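Local coordinates for protein IMPACT family member YigZ (Escherichia coli, PDB 1VI7) that is of unestablished function but may bind anions and guanine ribonucleotides and hydrolyse ribonucleoside triphosphates, at residues Ala12-Val16 against Gln126-Thr132; Ala52-Ala58 against Ala100-Tyr106; Thr140-Cys146 against Val174-Leu180. The contacts are given in a common frame with arbitrary orientation. Numbering follows the deposited sequence.

Contacts 1 and 2 belong to one five-stranded antiparallel sheet and the helices packed on it; their centres lie about 16 Å apart and their nearest atoms about 7 Å, so they do not touch. Contact 1 sets an outermost strand against the end of helix 113-128, near the surface, through apolar side chains and with no hydrogen bond between the segments. Contact 2, nested along the chain inside the loop that contact 1 closes, pairs two strands through an irregular backbone and is buried over much of its length, with arginine and aromatic groups at one end. Contact 3 forms the regular centre of a separate domain, about 38 and 44 Å from the other two, centre to centre; its apolar face is largely buried under helices, its other face more polar and exposed.

Contact 1 of 3, residues Ala12-Val16 against Gln126-Thr132; sequences APVTV and QALRQLT
Residues 12-16 run extended, with phi/psi from -169/149 at Ala12 to -132/152 at Val16, and enter strand 14-20 at Val14. Opposite them, residues 126-128 are helical, and a type I beta turn from Leu128 to Leu131 leads the chain on from helix 113-128 into the extended Leu131 and Thr132; Gln130 N donates to Ala127 O at 2.8 Å and Leu131 N to Leu128 O at 3.3 Å. The nearest CA atoms pair Val16 with Ala127 (5.8 Å), Val14 with Leu131 (6.3 Å) and Ala12 with Thr132 (6.3 Å), so the segments run in opposite senses, and no hydrogen bond joins them. This is the packing of a helix end against an outermost strand of the five-stranded antiparallel sheet: Val14 and Val16 bond through their backbones to Leu29 and Thr27 of the neighbouring strand 23-31, whose Leu29 side chain also touches Ala127. The CA-to-CB bonds of Val14 and Val16 point toward the helix end, those of Pro13 and Thr15 away. Val14, in the t rotamer, sets CG1 4.1 Å from Ala127 CB and 3.6 Å from Ala127 O, while its CG2 lies 3.8 Å from Leu131 CD1. Val16, with chi1 at 31°, between wells, brings CG1 within 3.4 Å of Ala127 CA and 3.6 Å of Ala127 CB. Leu131 (chi1 t, chi2 p) starts sideways but reaches back, its CD1 3.5 Å from Ala12 O. At the more open end, Ala12 CB meets Thr132 OG1 at 4.0 Å.

Contact 2 of 3, residues Ala52-Ala58 against Ala100-Tyr106; sequences ARHHCVA and AVVVRYY
A classic beta bulge interrupts this antiparallel pairing: Arg53 and His54 both face Arg104. It lies where segment 52-58 leads into strand 57-60 of the five-stranded antiparallel sheet of the UPF0029 region, alongside strand 98-105. His54 N donates to Arg104 O (3.1 Å) and Arg104 N to His54 O (2.5 Å). Farther along, Val102 N reaches Cys56 O (2.9 Å), Val57 faces Val101 as a non-hydrogen-bonded pair (CA atoms 4.6 Å apart), and Ala58 and Ala100 form a hydrogen-bonded pair, with Ala100 N to Ala58 O at 2.7 Å and a weak return bond from Ala58 N to Ala100 O at 3.3 Å. Two arginines crowd at the bulge, Arg53 NH2 2.9 Å from Arg104 NH1. Glu77 forms a salt bridge with the extended Arg104, and the Arg53 guanidinium stacks on the ring of Tyr106 (t rotamer), CZ 4.2 Å from its centroid in an off-centre cation-pi contact. Ala52 CB sits 3.5 Å above the centroid of the Tyr105 ring, on its normal.

Contact 3 of 3, residues Thr140-Cys146 against Val174-Leu180; sequences TEYTLQC and VLLRVAL
Strands 140-146 and 174-180 pair antiparallel along their full length, their axes 4.4 Å apart at closest approach and their N-to-C directions 150° apart. Backbone hydrogen bonds link Thr140 with Leu180, Tyr142 with Val178, Leu144 with Leu176 and Cys146 with Val174, each pair in both directions. The shortest are Tyr142 N to Val178 O (2.6 Å), Val178 N to Tyr142 O and Val174 N to Cys146 O (both 2.7 Å). Between them lie the non-hydrogen-bonded pairs Glu141-Ala179, Thr143-Arg177 and Gln145-Leu175, with CA atoms 4.2, 4.4 and 4.7 Å apart. CA-H...O contacts fill these gaps, among them Ala179 CA to Thr140 O at 3.0 Å. The two are the central strands of a four-stranded sheet in the order 2-3-1-4 with two helices, a ferredoxin-like beta-alpha-beta-beta-alpha-beta fold, as in the C-terminal domain of elongation factor G.

Apolar contacts gather on the face of Tyr142, Leu144, Cys146, Val174, Leu176, Val178 and Leu180, which helices 151-160 and 185-196 cover. Tyr142 (m rotamer) brings CD1 to 3.5 Å from Leu180 CD2, and Cys146 SG (p) lies 3.8 Å from Val174 CB.

Charge appears on the other face: a salt bridge joins Glu141 OE1 and Arg177 NH2 at 3.2 Å, the oxygen over the guanidinium face. Nearby, Thr143 CG2 lies 3.9 Å from Arg177 CD. The backbone bonds thus set the register, the apolar face turns to the helices, and Glu141-Arg177 adds charge attraction without a directed N-H bond.

Contact 1 of 3, residues Ala12-Val16 against Gln126-Thr132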
loop_
_atom_site.group_PDB
_atom_site.type_symbol
_atom_site.label_atom_id
_atom_site.label_comp_id
_atom_site.label_asym_id
_atom_site.label_seq_id
_atom_site.Cartn_x
_atom_site.Cartn_y
_atom_site.Cartn_z
ATOM N N ALA A 12 6.402 9.750 -2.960
ATOM C CA ALA A 12 7.809 9.642 -3.315
ATOM C C ALA A 12 8.524 8.962 -2.142
ATOM O O ALA A 12 8.049 9.042 -1.015
ATOM C CB ALA A 12 8.467 10.962 -3.610
ATOM N N PRO A 13 9.566 8.237 -2.486
ATOM C CA PRO A 13 10.359 7.510 -1.503
ATOM C C PRO A 13 11.162 8.503 -0.680
ATOM O O PRO A 13 11.252 9.661 -1.074
ATOM C CB PRO A 13 11.281 6.657 -2.374
ATOM C CG PRO A 13 11.486 7.464 -3.603
ATOM C CD PRO A 13 10.184 8.180 -3.832
ATOM N N VAL A 14 11.622 8.072 0.478
ATOM C CA VAL A 14 12.403 8.905 1.377
ATOM C C VAL A 14 13.575 8.052 1.901
ATOM O O VAL A 14 13.392 6.875 2.217
ATOM C CB VAL A 14 11.632 9.370 2.616
ATOM C CG1 VAL A 14 12.504 10.162 3.571
ATOM C CG2 VAL A 14 10.370 10.122 2.281
ATOM N N THR A 15 14.691 8.724 2.098
ATOM C CA THR A 15 15.873 8.034 2.590
ATOM C C THR A 15 16.585 8.952 3.547
ATOM O O THR A 15 16.859 10.095 3.166
ATOM C CB THR A 15 16.766 7.662 1.398
ATOM O OG1 THR A 15 18.026 7.147 1.841
ATOM C CG2 THR A 15 17.027 8.886 0.530
ATOM N N VAL A 16 16.737 8.582 4.814
ATOM C CA VAL A 16 17.507 9.486 5.695
ATOM C C VAL A 16 18.512 8.635 6.455
ATOM O O VAL A 16 18.342 7.403 6.487
ATOM C CB VAL A 16 16.691 10.472 6.459
ATOM C CG1 VAL A 16 15.301 9.997 6.824
ATOM C CG2 VAL A 16 17.405 10.988 7.722
ATOM N N GLN A 126 12.034 10.350 11.778
ATOM C CA GLN A 126 12.683 11.443 11.083
ATOM C C GLN A 126 12.301 11.482 9.608
ATOM O O GLN A 126 12.099 12.527 9.006
ATOM C CB GLN A 126 14.205 11.326 11.201
ATOM C CG GLN A 126 14.752 11.545 12.596
ATOM C CD GLN A 126 14.176 12.818 13.204
ATOM O OE1 GLN A 126 13.692 12.767 14.336
ATOM N NE2 GLN A 126 14.097 13.858 12.380
ATOM N N ALA A 127 12.311 10.282 9.028
ATOM C CA ALA A 127 12.031 10.046 7.624
ATOM C C ALA A 127 10.623 10.556 7.297
ATOM O O ALA A 127 10.355 11.213 6.308
ATOM C CB ALA A 127 12.074 8.546 7.352
ATOM N N LEU A 128 9.746 10.218 8.249
ATOM C CA LEU A 128 8.353 10.582 8.220
ATOM C C LEU A 128 8.158 12.066 8.173
ATOM O O LEU A 128 7.264 12.517 7.448
ATOM C CB LEU A 128 7.560 9.896 9.313
ATOM C CG LEU A 128 7.369 8.387 9.084
ATOM C CD1 LEU A 128 6.792 7.738 10.310
ATOM C CD2 LEU A 128 6.512 8.123 7.843
ATOM N N ARG A 129 9.040 12.849 8.768
ATOM C CA ARG A 129 8.998 14.297 8.697
ATOM C C ARG A 129 9.290 14.763 7.266
ATOM O O ARG A 129 9.090 15.948 6.975
ATOM C CB ARG A 129 9.966 14.981 9.638
ATOM C CG ARG A 129 9.722 15.010 11.097
ATOM C CD ARG A 129 10.985 15.413 11.870
ATOM N NE ARG A 129 10.956 14.909 13.239
ATOM C CZ ARG A 129 10.141 15.363 14.185
ATOM N NH1 ARG A 129 10.157 14.834 15.408
ATOM N NH2 ARG A 129 9.315 16.381 13.936
ATOM N N GLN A 130 9.914 13.979 6.423
ATOM C CA GLN A 130 10.172 14.436 5.052
ATOM C C GLN A 130 9.314 13.735 4.010
ATOM O O GLN A 130 9.525 13.944 2.809
ATOM C CB GLN A 130 11.670 14.281 4.730
ATOM C CG GLN A 130 12.560 14.815 5.822
ATOM C CD GLN A 130 14.046 14.718 5.634
ATOM O OE1 GLN A 130 14.763 14.709 6.654
ATOM N NE2 GLN A 130 14.540 14.675 4.396
ATOM N N LEU A 131 8.353 12.916 4.394
ATOM C CA LEU A 131 7.512 12.192 3.476
ATOM C C LEU A 131 6.448 13.087 2.857
ATOM O O LEU A 131 5.727 13.843 3.546
ATOM C CB LEU A 131 6.842 10.981 4.184
ATOM C CG LEU A 131 5.893 10.147 3.332
ATOM C CD1 LEU A 131 6.659 9.475 2.200
ATOM C CD2 LEU A 131 5.124 9.108 4.098
ATOM N N THR A 132 6.377 13.063 1.538
ATOM C CA THR A 132 5.363 13.814 0.781
ATOM C C THR A 132 4.222 12.865 0.459
ATOM O O THR A 132 4.511 11.688 0.166
ATOM C CB THR A 132 5.959 14.430 -0.485
ATOM O OG1 THR A 132 6.219 13.447 -1.506
ATOM C CG2 THR A 132 7.273 15.129 -0.118
#

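Contact 2 of 3, residues Ala52-Ala58 against Ala100-Tyr106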
loop_
_atom_site.group_PDB
_atom_site.type_symbol
_atom_site.label_atom_id
_atom_site.label_comp_id
_atom_site.label_asym_id
_atom_site.label_seq_id
_atom_site.Cartn_x
_atom_site.Cartn_y
_atom_site.Cartn_z
ATOM N N ALA A 52 26.114 -4.125 5.950
ATOM C CA ALA A 52 25.368 -3.668 7.118
ATOM C C ALA A 52 24.819 -4.910 7.836
ATOM O O ALA A 52 24.231 -5.805 7.247
ATOM C CB ALA A 52 24.283 -2.689 6.743
ATOM N N ARG A 53 25.054 -4.922 9.137
ATOM C CA ARG A 53 24.708 -6.011 10.007
ATOM C C ARG A 53 23.231 -6.315 10.113
ATOM O O ARG A 53 22.853 -7.488 10.318
ATOM C CB ARG A 53 25.314 -5.747 11.397
ATOM C CG ARG A 53 25.723 -7.026 12.101
ATOM C CD ARG A 53 26.218 -6.738 13.489
ATOM N NE ARG A 53 25.263 -5.937 14.273
ATOM C CZ ARG A 53 25.641 -5.430 15.458
ATOM N NH1 ARG A 53 26.881 -5.659 15.906
ATOM N NH2 ARG A 53 24.783 -4.717 16.161
ATOM N N HIS A 54 22.387 -5.282 10.136
ATOM C CA HIS A 54 20.959 -5.456 10.295
ATOM C C HIS A 54 20.138 -4.663 9.292
ATOM O O HIS A 54 20.620 -3.685 8.697
ATOM C CB HIS A 54 20.499 -5.092 11.721
ATOM C CG HIS A 54 21.256 -5.793 12.805
ATOM N ND1 HIS A 54 21.079 -7.123 13.113
ATOM C CD2 HIS A 54 22.264 -5.363 13.598
ATOM C CE1 HIS A 54 21.935 -7.471 14.051
ATOM N NE2 HIS A 54 22.675 -6.421 14.370
ATOM N N HIS A 55 18.947 -5.180 8.975
ATOM C CA HIS A 55 17.998 -4.588 8.059
ATOM C C HIS A 55 16.553 -4.782 8.547
ATOM O O HIS A 55 15.767 -5.538 7.986
ATOM C CB HIS A 55 18.151 -5.114 6.636
ATOM C CG HIS A 55 19.526 -5.047 6.048
ATOM N ND1 HIS A 55 20.487 -6.006 6.344
ATOM C CD2 HIS A 55 20.161 -4.126 5.291
ATOM C CE1 HIS A 55 21.631 -5.692 5.763
ATOM N NE2 HIS A 55 21.463 -4.559 5.115
ATOM N N CYS A 56 16.177 -4.080 9.591
ATOM C CA CYS A 56 14.872 -4.119 10.229
ATOM C C CYS A 56 13.763 -3.510 9.393
ATOM O O CYS A 56 13.950 -2.566 8.619
ATOM C CB CYS A 56 14.995 -3.477 11.612
ATOM S SG CYS A 56 16.625 -3.755 12.400
ATOM N N VAL A 57 12.558 -4.078 9.443
ATOM C CA VAL A 57 11.462 -3.728 8.568
ATOM C C VAL A 57 10.166 -3.437 9.316
ATOM O O VAL A 57 9.947 -4.060 10.349
ATOM C CB VAL A 57 11.130 -4.966 7.664
ATOM C CG1 VAL A 57 10.114 -4.643 6.587
ATOM C CG2 VAL A 57 12.390 -5.586 7.085
ATOM N N ALA A 58 9.162 -2.930 8.622
ATOM C CA ALA A 58 7.841 -2.645 9.188
ATOM C C ALA A 58 6.956 -2.082 8.070
ATOM O O ALA A 58 7.552 -1.415 7.194
ATOM C CB ALA A 58 7.974 -1.577 10.266
ATOM N N ALA A 100 8.862 0.440 5.706
ATOM C CA ALA A 100 10.096 1.145 6.093
ATOM C C ALA A 100 11.217 0.161 6.379
ATOM O O ALA A 100 10.945 -0.993 6.704
ATOM C CB ALA A 100 9.829 2.020 7.317
ATOM N N VAL A 101 12.459 0.562 6.099
ATOM C CA VAL A 101 13.595 -0.248 6.374
ATOM C C VAL A 101 14.741 0.499 7.055
ATOM O O VAL A 101 15.335 1.432 6.522
ATOM C CB VAL A 101 14.196 -0.959 5.157
ATOM C CG1 VAL A 101 15.532 -1.613 5.558
ATOM C CG2 VAL A 101 13.266 -2.030 4.611
ATOM N N VAL A 102 15.104 0.022 8.261
ATOM C CA VAL A 102 16.308 0.666 8.861
ATOM C C VAL A 102 17.477 -0.248 8.529
ATOM O O VAL A 102 17.201 -1.415 8.169
ATOM C CB VAL A 102 16.089 1.020 10.303
ATOM C CG1 VAL A 102 17.171 1.958 10.831
ATOM C CG2 VAL A 102 14.727 1.725 10.471
ATOM N N VAL A 103 18.645 0.268 8.195
ATOM C CA VAL A 103 19.802 -0.527 7.770
ATOM C C VAL A 103 20.920 -0.312 8.772
ATOM O O VAL A 103 21.354 0.827 8.993
ATOM C CB VAL A 103 20.210 -0.144 6.345
ATOM C CG1 VAL A 103 21.594 -0.660 5.955
ATOM C CG2 VAL A 103 19.180 -0.716 5.347
ATOM N N ARG A 104 21.374 -1.383 9.479
ATOM C CA ARG A 104 22.375 -1.062 10.476
ATOM C C ARG A 104 23.786 -1.503 10.167
ATOM O O ARG A 104 24.114 -2.657 9.952
ATOM C CB ARG A 104 21.964 -1.457 11.897
ATOM C CG ARG A 104 22.862 -0.726 12.928
ATOM C CD ARG A 104 22.839 -1.438 14.241
ATOM N NE ARG A 104 23.648 -0.823 15.303
ATOM C CZ ARG A 104 23.686 -1.395 16.515
ATOM N NH1 ARG A 104 22.978 -2.509 16.715
ATOM N NH2 ARG A 104 24.398 -0.880 17.495
ATOM N N TYR A 105 24.683 -0.526 10.212
ATOM C CA TYR A 105 26.115 -0.724 10.086
ATOM C C TYR A 105 26.709 -0.559 11.505
ATOM O O TYR A 105 26.671 0.549 12.037
ATOM C CB TYR A 105 26.712 0.305 9.143
ATOM C CG TYR A 105 26.493 0.145 7.656
ATOM C CD1 TYR A 105 27.365 -0.605 6.869
ATOM C CD2 TYR A 105 25.469 0.830 7.001
ATOM C CE1 TYR A 105 27.175 -0.720 5.506
ATOM C CE2 TYR A 105 25.279 0.725 5.633
ATOM C CZ TYR A 105 26.130 -0.062 4.891
ATOM O OH TYR A 105 25.954 -0.191 3.535
ATOM N N TYR A 106 27.056 -1.663 12.160
ATOM C CA TYR A 106 27.608 -1.612 13.513
ATOM C C TYR A 106 28.891 -0.786 13.556
ATOM O O TYR A 106 29.796 -0.972 12.741
ATOM C CB TYR A 106 27.882 -3.009 14.055
ATOM C CG TYR A 106 28.401 -3.075 15.479
ATOM C CD1 TYR A 106 27.674 -2.520 16.520
ATOM C CD2 TYR A 106 29.575 -3.746 15.801
ATOM C CE1 TYR A 106 28.131 -2.589 17.817
ATOM C CE2 TYR A 106 30.023 -3.830 17.107
ATOM C CZ TYR A 106 29.286 -3.265 18.114
ATOM O OH TYR A 106 29.697 -3.337 19.427
#

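Contact 3 of 3, residues Thr140-Cys146 against Val174-Leu180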
loop_
_atom_site.group_PDB
_atom_site.type_symbol
_atom_site.label_atom_id
_atom_site.label_comp_id
_atom_site.label_asym_id
_atom_site.label_seq_id
_atom_site.Cartn_x
_atom_site.Cartn_y
_atom_site.Cartn_z
ATOM N N THR A 140 -14.646 1.603 -6.404
ATOM C CA THR A 140 -15.721 0.754 -5.860
ATOM C C THR A 140 -15.950 -0.429 -6.797
ATOM O O THR A 140 -15.624 -0.333 -7.990
ATOM C CB THR A 140 -17.013 1.549 -5.665
ATOM O OG1 THR A 140 -16.790 2.520 -4.621
ATOM C CG2 THR A 140 -18.157 0.639 -5.249
ATOM N N GLU A 141 -16.347 -1.584 -6.279
ATOM C CA GLU A 141 -16.518 -2.753 -7.138
ATOM C C GLU A 141 -17.979 -3.149 -7.263
ATOM O O GLU A 141 -18.698 -3.241 -6.272
ATOM C CB GLU A 141 -15.749 -3.951 -6.623
ATOM C CG GLU A 141 -14.252 -3.805 -6.511
ATOM C CD GLU A 141 -13.564 -5.156 -6.323
ATOM O OE1 GLU A 141 -14.151 -6.030 -5.635
ATOM O OE2 GLU A 141 -12.481 -5.357 -6.915
ATOM N N TYR A 142 -18.401 -3.432 -8.489
ATOM C CA TYR A 142 -19.772 -3.868 -8.760
ATOM C C TYR A 142 -19.816 -5.123 -9.640
ATOM O O TYR A 142 -18.817 -5.505 -10.216
ATOM C CB TYR A 142 -20.502 -2.790 -9.578
ATOM C CG TYR A 142 -20.565 -1.428 -8.988
ATOM C CD1 TYR A 142 -19.527 -0.504 -9.144
ATOM C CD2 TYR A 142 -21.692 -1.039 -8.272
ATOM C CE1 TYR A 142 -19.612 0.764 -8.602
ATOM C CE2 TYR A 142 -21.777 0.217 -7.695
ATOM C CZ TYR A 142 -20.735 1.100 -7.875
ATOM O OH TYR A 142 -20.809 2.351 -7.311
ATOM N N THR A 143 -21.009 -5.709 -9.823
ATOM C CA THR A 143 -21.079 -6.836 -10.762
ATOM C C THR A 143 -22.065 -6.472 -11.895
ATOM O O THR A 143 -22.831 -5.519 -11.763
ATOM C CB THR A 143 -21.378 -8.204 -10.252
ATOM O OG1 THR A 143 -22.706 -8.253 -9.728
ATOM C CG2 THR A 143 -20.427 -8.740 -9.215
ATOM N N LEU A 144 -21.900 -7.161 -13.011
ATOM C CA LEU A 144 -22.665 -6.825 -14.217
ATOM C C LEU A 144 -22.751 -8.006 -15.158
ATOM O O LEU A 144 -21.750 -8.547 -15.601
ATOM C CB LEU A 144 -21.969 -5.626 -14.895
ATOM C CG LEU A 144 -22.537 -5.181 -16.234
ATOM C CD1 LEU A 144 -23.949 -4.620 -16.039
ATOM C CD2 LEU A 144 -21.629 -4.194 -16.953
ATOM N N GLN A 145 -23.963 -8.435 -15.451
ATOM C CA GLN A 145 -24.139 -9.601 -16.386
ATOM C C GLN A 145 -24.639 -9.035 -17.728
ATOM O O GLN A 145 -25.514 -8.170 -17.759
ATOM C CB GLN A 145 -24.945 -10.675 -15.775
ATOM C CG GLN A 145 -25.563 -11.804 -16.477
ATOM C CD GLN A 145 -26.422 -12.689 -15.557
ATOM O OE1 GLN A 145 -27.434 -12.199 -15.037
ATOM N NE2 GLN A 145 -26.046 -13.961 -15.391
ATOM N N CYS A 146 -23.823 -9.305 -18.751
ATOM C CA CYS A 146 -24.044 -8.921 -20.114
ATOM C C CYS A 146 -23.867 -10.033 -21.146
ATOM O O CYS A 146 -23.294 -11.094 -20.933
ATOM C CB CYS A 146 -23.055 -7.788 -20.463
ATOM S SG CYS A 146 -21.379 -8.336 -20.714
ATOM N N VAL A 174 -22.061 -13.297 -19.887
ATOM C CA VAL A 174 -20.763 -12.888 -19.311
ATOM C C VAL A 174 -20.995 -12.364 -17.922
ATOM O O VAL A 174 -22.003 -11.698 -17.698
ATOM C CB VAL A 174 -20.036 -11.860 -20.167
ATOM C CG1 VAL A 174 -18.650 -11.581 -19.556
ATOM C CG2 VAL A 174 -19.887 -12.291 -21.619
ATOM N N LEU A 175 -20.254 -12.862 -16.938
ATOM C CA LEU A 175 -20.395 -12.320 -15.612
ATOM C C LEU A 175 -19.091 -11.576 -15.247
ATOM O O LEU A 175 -18.035 -12.146 -15.177
ATOM C CB LEU A 175 -20.792 -13.224 -14.495
ATOM C CG LEU A 175 -21.080 -12.390 -13.200
ATOM C CD1 LEU A 175 -22.544 -12.010 -13.181
ATOM C CD2 LEU A 175 -20.570 -13.097 -11.972
ATOM N N LEU A 176 -19.286 -10.276 -15.197
ATOM C CA LEU A 176 -18.233 -9.289 -14.987
ATOM C C LEU A 176 -18.289 -8.743 -13.554
ATOM O O LEU A 176 -19.343 -8.541 -12.911
ATOM C CB LEU A 176 -18.467 -8.187 -16.010
ATOM C CG LEU A 176 -17.570 -7.761 -17.124
ATOM C CD1 LEU A 176 -16.857 -8.807 -17.935
ATOM C CD2 LEU A 176 -18.344 -6.840 -18.108
ATOM N N ARG A 177 -17.123 -8.530 -12.991
ATOM C CA ARG A 177 -16.907 -7.913 -11.681
ATOM C C ARG A 177 -16.169 -6.601 -12.017
ATOM O O ARG A 177 -15.146 -6.727 -12.733
ATOM C CB ARG A 177 -15.977 -8.808 -10.874
ATOM C CG ARG A 177 -15.519 -8.243 -9.545
ATOM C CD ARG A 177 -16.688 -7.809 -8.719
ATOM N NE ARG A 177 -16.613 -7.902 -7.314
ATOM C CZ ARG A 177 -15.998 -8.693 -6.468
ATOM N NH1 ARG A 177 -15.203 -9.669 -6.893
ATOM N NH2 ARG A 177 -16.186 -8.507 -5.152
ATOM N N VAL A 178 -16.842 -5.458 -12.087
ATOM C CA VAL A 178 -16.177 -4.220 -12.480
ATOM C C VAL A 178 -15.882 -3.314 -11.287
ATOM O O VAL A 178 -16.502 -3.468 -10.248
ATOM C CB VAL A 178 -17.019 -3.394 -13.470
ATOM C CG1 VAL A 178 -16.934 -4.009 -14.854
ATOM C CG2 VAL A 178 -18.455 -3.315 -12.956
ATOM N N ALA A 179 -14.934 -2.419 -11.494
ATOM C CA ALA A 179 -14.493 -1.447 -10.523
ATOM C C ALA A 179 -14.347 -0.063 -11.172
ATOM O O ALA A 179 -13.568 0.108 -12.102
ATOM C CB ALA A 179 -13.155 -1.847 -9.906
ATOM N N LEU A 180 -14.987 0.924 -10.561
ATOM C CA LEU A 180 -14.848 2.293 -11.044
ATOM C C LEU A 180 -15.084 3.311 -9.935
ATOM O O LEU A 180 -15.826 3.058 -8.982
ATOM C CB LEU A 180 -15.877 2.515 -12.167
ATOM C CG LEU A 180 -17.345 2.386 -11.699
ATOM C CD1 LEU A 180 -18.237 3.277 -12.530
ATOM C CD2 LEU A 180 -17.794 0.945 -11.789
#